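Long-range contact in mandelate racemase / muconate lactonizing enzyme (Burkholderia pseudomallei, PDB 2POD), which is of unknown specific function but belongs to the enolase superfamily, carries a bound sodium ion and is probably a lyase: residues Asp152-Phe156 with Lys176-Phe180. Sequence-based numbering, arbitrary orientation.
Sequences DLNAF and KIWPF
The ring of F156 drives its edge into the face of W178. The two rings form a T-shaped pair, with F156 and the five-membered part of the indole 5.0 Å apart between centroids and their planes at 70°. CZ of F156 leads, 3.8 Å from CD2 of W178 and 3.4 Å from the W178 backbone N. Beside it CE2 of F156 approaches P179, reaching CB of the proline at 4.2 Å.

One face of the phenyl ring belongs to I177, whose CB lies over its centre in a CH-pi contact, 3.9 Å from the centroid and 13° off the normal. CG2 of I177 adds to this, packing on CG of F156 at 3.7 Å. On the opposite face the carbonyl O of L153, one turn earlier in the helix, sits toward the rim. The L153 side chain runs with CG anti to the backbone N (chi1 174°), which carries CD1 to the indole, 3.6 Å from NE1 of W178 and close to CZ2.

Further out, F156 rests on L163 of helix 160-170 and on C123, while a D152–R350 salt bridge ties the helix down separately. I177 is fixed by backbone hydrogen bonds to strand 216-220. W178 has H222 as a second edge-to-face partner and touches E220, a ligand of the sodium ion; NZ of the neighbouring K176 is salt-bridged to E246, another of the three glutamate ligands.

Helix 152-158 is seated on the C-terminal end of strand 174-177 and the loop after it, the end of the TIM-type barrel where metal ligands of the enolase superfamily lie. No hydrogen bond crosses the contact: between the two segments the fit rests on shape and ring orientation, beside a W178 side chain about 7 Å from the sodium ion.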
ATOM      1  N   ASP B 152      39.364  26.433  -5.086  1.00 73.36           N
ATOM      2  CA  ASP B 152      38.475  25.887  -4.055  1.00 68.71           C
ATOM      3  C   ASP B 152      38.235  24.378  -4.161  1.00 65.21           C
ATOM      4  O   ASP B 152      37.962  23.726  -3.157  1.00 58.76           O
ATOM      5  CB  ASP B 152      37.145  26.650  -4.018  1.00 69.35           C
ATOM      6  CG  ASP B 152      37.269  28.029  -3.381  1.00 69.97           C
ATOM      7  OD1 ASP B 152      38.320  28.330  -2.770  1.00 72.57           O
ATOM      8  OD2 ASP B 152      36.308  28.819  -3.489  1.00 62.74           O
ATOM      9  N   LEU B 153      38.338  23.837  -5.376  1.00 67.36           N
ATOM     10  CA  LEU B 153      38.360  22.389  -5.594  1.00 70.11           C
ATOM     11  C   LEU B 153      39.585  21.729  -4.971  1.00 71.23           C
ATOM     12  O   LEU B 153      39.455  20.761  -4.220  1.00 74.01           O
ATOM     13  CB  LEU B 153      38.269  22.051  -7.086  1.00 70.48           C
ATOM     14  CG  LEU B 153      38.435  20.576  -7.476  1.00 78.46           C
ATOM     15  CD1 LEU B 153      37.130  19.799  -7.330  1.00 82.77           C
ATOM     16  CD2 LEU B 153      39.000  20.441  -8.884  1.00 88.74           C
ATOM     17  N   ASN B 154      40.767  22.260  -5.284  1.00 70.76           N
ATOM     18  CA  ASN B 154      42.014  21.754  -4.716  1.00 70.82           C
ATOM     19  C   ASN B 154      42.112  22.006  -3.222  1.00 67.26           C
ATOM     20  O   ASN B 154      42.663  21.185  -2.488  1.00 68.36           O
ATOM     21  CB  ASN B 154      43.228  22.345  -5.439  1.00 73.44           C
ATOM     22  CG  ASN B 154      43.569  21.597  -6.717  1.00 80.30           C
ATOM     23  OD1 ASN B 154      43.896  20.405  -6.690  1.00 83.58           O
ATOM     24  ND2 ASN B 154      43.494  22.296  -7.847  1.00 85.79           N
ATOM     25  N   ALA B 155      41.564  23.139  -2.783  1.00 66.13           N
ATOM     26  CA  ALA B 155      41.443  23.452  -1.365  1.00 65.63           C
ATOM     27  C   ALA B 155      40.678  22.386  -0.565  1.00 66.39           C
ATOM     28  O   ALA B 155      41.196  21.910   0.442  1.00 68.78           O
ATOM     29  CB  ALA B 155      40.849  24.839  -1.156  1.00 64.01           C
ATOM     30  N   PHE B 156      39.484  21.984  -1.012  1.00 59.89           N
ATOM     31  CA  PHE B 156      38.747  20.929  -0.295  1.00 59.54           C
ATOM     32  C   PHE B 156      39.357  19.528  -0.341  1.00 61.74           C
ATOM     33  O   PHE B 156      39.179  18.738   0.592  1.00 60.11           O
ATOM     34  CB  PHE B 156      37.216  20.956  -0.521  1.00 57.36           C
ATOM     35  CG  PHE B 156      36.712  20.156  -1.715  1.00 44.16           C
ATOM     36  CD1 PHE B 156      36.174  20.814  -2.816  1.00 37.95           C
ATOM     37  CD2 PHE B 156      36.687  18.761  -1.702  1.00 42.95           C
ATOM     38  CE1 PHE B 156      35.670  20.105  -3.906  1.00 42.47           C
ATOM     39  CE2 PHE B 156      36.196  18.037  -2.793  1.00 52.44           C
ATOM     40  CZ  PHE B 156      35.681  18.711  -3.895  1.00 45.92           C
ATOM     41  N   LYS B 176      29.495  23.395  -0.151  1.00 52.58           N
ATOM     42  CA  LYS B 176      29.299  22.116  -0.822  1.00 48.79           C
ATOM     43  C   LYS B 176      30.593  21.534  -1.378  1.00 49.18           C
ATOM     44  O   LYS B 176      31.317  22.192  -2.127  1.00 46.05           O
ATOM     45  CB  LYS B 176      28.271  22.243  -1.942  1.00 50.73           C
ATOM     46  CG  LYS B 176      27.776  20.905  -2.466  1.00 46.42           C
ATOM     47  CD  LYS B 176      26.439  21.054  -3.141  1.00 47.89           C
ATOM     48  CE  LYS B 176      26.611  21.484  -4.581  1.00 45.92           C
ATOM     49  NZ  LYS B 176      25.300  21.820  -5.205  1.00 53.41           N
ATOM     50  N   ILE B 177      30.872  20.288  -1.008  1.00 49.10           N
ATOM     51  CA  ILE B 177      32.042  19.574  -1.512  1.00 49.71           C
ATOM     52  C   ILE B 177      31.655  18.233  -2.157  1.00 51.06           C
ATOM     53  O   ILE B 177      30.536  17.758  -1.975  1.00 51.74           O
ATOM     54  CB  ILE B 177      33.098  19.374  -0.402  1.00 46.09           C
ATOM     55  CG1 ILE B 177      32.521  18.536   0.744  1.00 40.33           C
ATOM     56  CG2 ILE B 177      33.575  20.737   0.120  1.00 51.91           C
ATOM     57  CD1 ILE B 177      33.561  18.001   1.691  1.00 36.97           C
ATOM     58  N   TRP B 178      32.576  17.636  -2.916  1.00 49.01           N
ATOM     59  CA  TRP B 178      32.312  16.346  -3.550  1.00 45.29           C
ATOM     60  C   TRP B 178      33.460  15.321  -3.563  1.00 44.22           C
ATOM     61  O   TRP B 178      33.825  14.826  -4.631  1.00 45.76           O
ATOM     62  CB  TRP B 178      31.729  16.536  -4.955  1.00 45.72           C
ATOM     63  CG  TRP B 178      32.509  17.452  -5.845  1.00 51.35           C
ATOM     64  CD1 TRP B 178      33.456  17.095  -6.766  1.00 56.91           C
ATOM     65  CD2 TRP B 178      32.406  18.881  -5.911  1.00 57.81           C
ATOM     66  NE1 TRP B 178      33.952  18.213  -7.394  1.00 58.78           N
ATOM     67  CE2 TRP B 178      33.326  19.321  -6.889  1.00 54.50           C
ATOM     68  CE3 TRP B 178      31.628  19.833  -5.238  1.00 52.84           C
ATOM     69  CZ2 TRP B 178      33.483  20.669  -7.212  1.00 55.91           C
ATOM     70  CZ3 TRP B 178      31.793  21.166  -5.552  1.00 51.55           C
ATOM     71  CH2 TRP B 178      32.705  21.572  -6.538  1.00 46.61           C
ATOM     72  N   PRO B 179      33.993  14.947  -2.375  1.00 44.37           N
ATOM     73  CA  PRO B 179      35.217  14.133  -2.327  1.00 45.78           C
ATOM     74  C   PRO B 179      35.083  12.630  -2.667  1.00 49.96           C
ATOM     75  O   PRO B 179      36.099  11.935  -2.728  1.00 49.51           O
ATOM     76  CB  PRO B 179      35.685  14.305  -0.884  1.00 45.98           C
ATOM     77  CG  PRO B 179      34.442  14.532  -0.115  1.00 48.89           C
ATOM     78  CD  PRO B 179      33.494  15.255  -1.020  1.00 44.16           C
ATOM     79  N   PHE B 180      33.862  12.136  -2.882  1.00 49.21           N
ATOM     80  CA  PHE B 180      33.642  10.715  -3.192  1.00 44.31           C
ATOM     81  C   PHE B 180      33.693  10.441  -4.693  1.00 46.05           C
ATOM     82  O   PHE B 180      33.783   9.291  -5.117  1.00 46.78           O
ATOM     83  CB  PHE B 180      32.315  10.216  -2.604  1.00 46.05           C
ATOM     84  CG  PHE B 180      32.212  10.369  -1.108  1.00 35.90           C
ATOM     85  CD1 PHE B 180      31.640  11.506  -0.552  1.00 40.27           C
ATOM     86  CD2 PHE B 180      32.693   9.380  -0.264  1.00 42.56           C
ATOM     87  CE1 PHE B 180      31.545  11.655   0.816  1.00 46.03           C
ATOM     88  CE2 PHE B 180      32.616   9.522   1.112  1.00 45.47           C
ATOM     89  CZ  PHE B 180      32.037  10.658   1.655  1.00 54.83           C
TER